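Local coordinates for protein uncharacterized metal-dependent hydrolase (Pyrococcus horikoshii, PDB 3IGH) that is of unknown function but belongs to the amidohydrolase family and probably hydrolyses carbon-nitrogen bonds other than peptide bonds, at residues Glu121-Asp126 with Ala141-Leu146. Sequence-based numbering, arbitrary orientation.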
ATOM      1  N   GLU A 121      18.514 -41.471  16.000  1.00 41.82           N
ATOM      2  CA  GLU A 121      19.851 -40.949  15.675  1.00 39.30           C
ATOM      3  C   GLU A 121      19.889 -39.425  15.743  1.00 38.60           C
ATOM      4  O   GLU A 121      20.866 -38.828  16.205  1.00 41.21           O
ATOM      5  CB  GLU A 121      20.293 -41.427  14.288  1.00 46.22           C
ATOM      6  CG  GLU A 121      20.615 -42.920  14.210  1.00 51.14           C
ATOM      7  CD  GLU A 121      20.462 -43.504  12.807  1.00 62.79           C
ATOM      8  OE1 GLU A 121      20.647 -44.729  12.663  1.00 57.12           O
ATOM      9  OE2 GLU A 121      20.151 -42.756  11.850  1.00 52.85           O
ATOM     10  N   LEU A 122      18.796 -38.801  15.315  1.00 40.35           N
ATOM     11  CA  LEU A 122      18.699 -37.345  15.300  1.00 41.45           C
ATOM     12  C   LEU A 122      18.433 -36.758  16.691  1.00 45.64           C
ATOM     13  O   LEU A 122      18.576 -35.548  16.894  1.00 41.67           O
ATOM     14  CB  LEU A 122      17.623 -36.902  14.308  1.00 37.24           C
ATOM     15  CG  LEU A 122      17.856 -37.263  12.837  1.00 38.50           C
ATOM     16  CD1 LEU A 122      16.627 -36.903  12.013  1.00 43.58           C
ATOM     17  CD2 LEU A 122      19.100 -36.584  12.293  1.00 36.13           C
ATOM     18  N   ASN A 123      18.058 -37.616  17.644  1.00 46.05           N
ATOM     19  CA  ASN A 123      17.920 -37.208  19.052  1.00 44.73           C
ATOM     20  C   ASN A 123      19.244 -36.764  19.685  1.00 50.17           C
ATOM     21  O   ASN A 123      19.246 -36.068  20.703  1.00 54.39           O
ATOM     22  CB  ASN A 123      17.245 -38.306  19.886  1.00 46.08           C
ATOM     23  CG  ASN A 123      15.740 -38.369  19.671  1.00 47.39           C
ATOM     24  OD1 ASN A 123      15.108 -37.385  19.274  1.00 47.89           O
ATOM     25  ND2 ASN A 123      15.157 -39.531  19.936  1.00 41.21           N
ATOM     26  N   ALA A 124      20.360 -37.136  19.053  1.00 48.38           N
ATOM     27  CA  ALA A 124      21.704 -36.716  19.474  1.00 47.37           C
ATOM     28  C   ALA A 124      21.952 -35.210  19.335  1.00 50.62           C
ATOM     29  O   ALA A 124      22.873 -34.668  19.945  1.00 51.18           O
ATOM     30  CB  ALA A 124      22.769 -37.499  18.714  1.00 53.77           C
ATOM     31  N   ILE A 125      21.140 -34.540  18.521  1.00 54.17           N
ATOM     32  CA  ILE A 125      21.193 -33.086  18.414  1.00 52.31           C
ATOM     33  C   ILE A 125      20.158 -32.504  19.375  1.00 50.92           C
ATOM     34  O   ILE A 125      18.980 -32.871  19.320  1.00 47.06           O
ATOM     35  CB  ILE A 125      20.926 -32.616  16.967  1.00 53.19           C
ATOM     36  CG1 ILE A 125      21.947 -33.243  16.012  1.00 49.62           C
ATOM     37  CG2 ILE A 125      20.997 -31.094  16.870  1.00 44.36           C
ATOM     38  CD1 ILE A 125      21.321 -34.007  14.875  1.00 50.67           C
ATOM     39  N   ASP A 126      20.602 -31.596  20.246  1.00 56.78           N
ATOM     40  CA  ASP A 126      19.776 -31.074  21.343  1.00 60.88           C
ATOM     41  C   ASP A 126      18.841 -29.928  20.911  1.00 59.55           C
ATOM     42  O   ASP A 126      18.568 -28.995  21.675  1.00 59.47           O
ATOM     43  CB  ASP A 126      20.679 -30.653  22.517  1.00 68.16           C
ATOM     44  CG  ASP A 126      19.925 -30.551  23.843  1.00 78.03           C
ATOM     45  OD1 ASP A 126      19.071 -31.421  24.131  1.00 75.02           O
ATOM     46  OD2 ASP A 126      20.193 -29.588  24.596  1.00 79.45           O
ATOM     47  N   ALA A 141      12.459 -36.469  11.241  1.00 38.31           N
ATOM     48  CA  ALA A 141      12.495 -35.528  12.352  1.00 42.76           C
ATOM     49  C   ALA A 141      12.811 -36.228  13.681  1.00 36.31           C
ATOM     50  O   ALA A 141      12.430 -37.384  13.876  1.00 42.78           O
ATOM     51  CB  ALA A 141      11.160 -34.782  12.434  1.00 36.82           C
ATOM     52  N   ASN A 142      13.516 -35.530  14.573  1.00 39.80           N
ATOM     53  CA  ASN A 142      13.727 -36.014  15.939  1.00 37.14           C
ATOM     54  C   ASN A 142      12.523 -35.743  16.870  1.00 38.80           C
ATOM     55  O   ASN A 142      11.513 -35.165  16.433  1.00 35.59           O
ATOM     56  CB  ASN A 142      15.073 -35.527  16.524  1.00 33.37           C
ATOM     57  CG  ASN A 142      15.119 -34.027  16.839  1.00 44.09           C
ATOM     58  OD1 ASN A 142      14.125 -33.287  16.747  1.00 40.32           O
ATOM     59  ND2 ASN A 142      16.308 -33.573  17.225  1.00 36.58           N
ATOM     60  N   ASP A 143      12.632 -36.180  18.130  1.00 41.52           N
ATOM     61  CA  ASP A 143      11.567 -36.040  19.138  1.00 45.28           C
ATOM     62  C   ASP A 143      11.070 -34.607  19.310  1.00 37.96           C
ATOM     63  O   ASP A 143       9.862 -34.356  19.269  1.00 43.45           O
ATOM     64  CB  ASP A 143      12.044 -36.561  20.504  1.00 49.93           C
ATOM     65  CG  ASP A 143      12.106 -38.079  20.575  1.00 62.58           C
ATOM     66  OD1 ASP A 143      12.870 -38.603  21.412  1.00 75.44           O
ATOM     67  OD2 ASP A 143      11.389 -38.750  19.808  1.00 58.67           O
ATOM     68  N   LYS A 144      12.012 -33.682  19.487  1.00 32.63           N
ATOM     69  CA  LYS A 144      11.701 -32.274  19.736  1.00 39.04           C
ATOM     70  C   LYS A 144      10.916 -31.626  18.594  1.00 43.23           C
ATOM     71  O   LYS A 144       9.995 -30.834  18.822  1.00 38.41           O
ATOM     72  CB  LYS A 144      12.984 -31.488  19.984  1.00 38.68           C
ATOM     73  CG  LYS A 144      13.623 -31.738  21.345  1.00 50.09           C
ATOM     74  CD  LYS A 144      14.797 -30.798  21.571  1.00 45.59           C
ATOM     75  CE  LYS A 144      15.292 -30.850  23.013  1.00 62.91           C
ATOM     76  NZ  LYS A 144      15.981 -32.133  23.330  1.00 69.32           N
ATOM     77  N   MET A 145      11.281 -31.974  17.366  1.00 37.98           N
ATOM     78  CA  MET A 145      10.612 -31.435  16.197  1.00 36.28           C
ATOM     79  C   MET A 145       9.231 -32.054  16.065  1.00 35.38           C
ATOM     80  O   MET A 145       8.270 -31.365  15.713  1.00 36.70           O
ATOM     81  CB  MET A 145      11.446 -31.707  14.942  1.00 36.94           C
ATOM     82  CG  MET A 145      10.920 -31.014  13.689  1.00 43.01           C
ATOM     83  SD  MET A 145      11.176 -29.231  13.730  1.00 35.80           S
ATOM     84  CE  MET A 145       9.928 -28.761  12.543  1.00 36.67           C
ATOM     85  N   LEU A 146       9.128 -33.351  16.364  1.00 36.23           N
ATOM     86  CA  LEU A 146       7.841 -34.044  16.288  1.00 34.79           C
ATOM     87  C   LEU A 146       6.850 -33.519  17.335  1.00 36.24           C
ATOM     88  O   LEU A 146       5.639 -33.515  17.099  1.00 37.61           O
ATOM     89  CB  LEU A 146       8.022 -35.560  16.430  1.00 42.27           C
ATOM     90  CG  LEU A 146       8.672 -36.296  15.246  1.00 38.75           C
ATOM     91  CD1 LEU A 146       8.826 -37.787  15.557  1.00 37.82           C
ATOM     92  CD2 LEU A 146       7.882 -36.096  13.969  1.00 34.22           C
TER
HETATM   93  O   HOH W   1      14.891 -34.758  20.132  1.00 47.35           O
HETATM   94  O   HOH W   2      17.002 -33.687  20.968  1.00 52.82           O
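The side chains of N123 and N142 cross with their amide planes 28° apart, N123 OD1 lying 3.3 Å from N142 CB. In N142, L122 O sits 9° out of the amide plane, 3.0 Å from ND2 in a nearly straight bond, while OD1 accepts from M145 N, nearly in line with its C=O bond, the N-cap bond of helix 143-149. Chi1 (70°) puts N142 CG between backbone N and carbonyl carbon. L122 O is gripped twice: ND2 stands well above its carbonyl plane and I125 N comes from the opposite face, closing a type I turn. N123 OD1 takes D143 N in its carbonyl plane at 3.0 Å, and water 1 links the same oxygen to K144 N; ND2 adds a weak bond to D143 OD1. Nearer the solvent, K144 NZ meets D126 OD1 from above the carboxylate plane at 3.3 Å, a long salt bridge, and water 2 joins NZ to I125 O. An alanine at N142 would probably leave M145 N without its cap and L122 O without one of the two donors described. N142 ND2 also donates to K127 O, OD1 accepts from V129 N, and D143 OD2 forms a salt bridge with R119. The contact ties the L122-I125 turn at helix 119-122, whose L122 packs on helix 88-96 and strand 129-133, to the start of helix 143-149 just beyond strand 138-141.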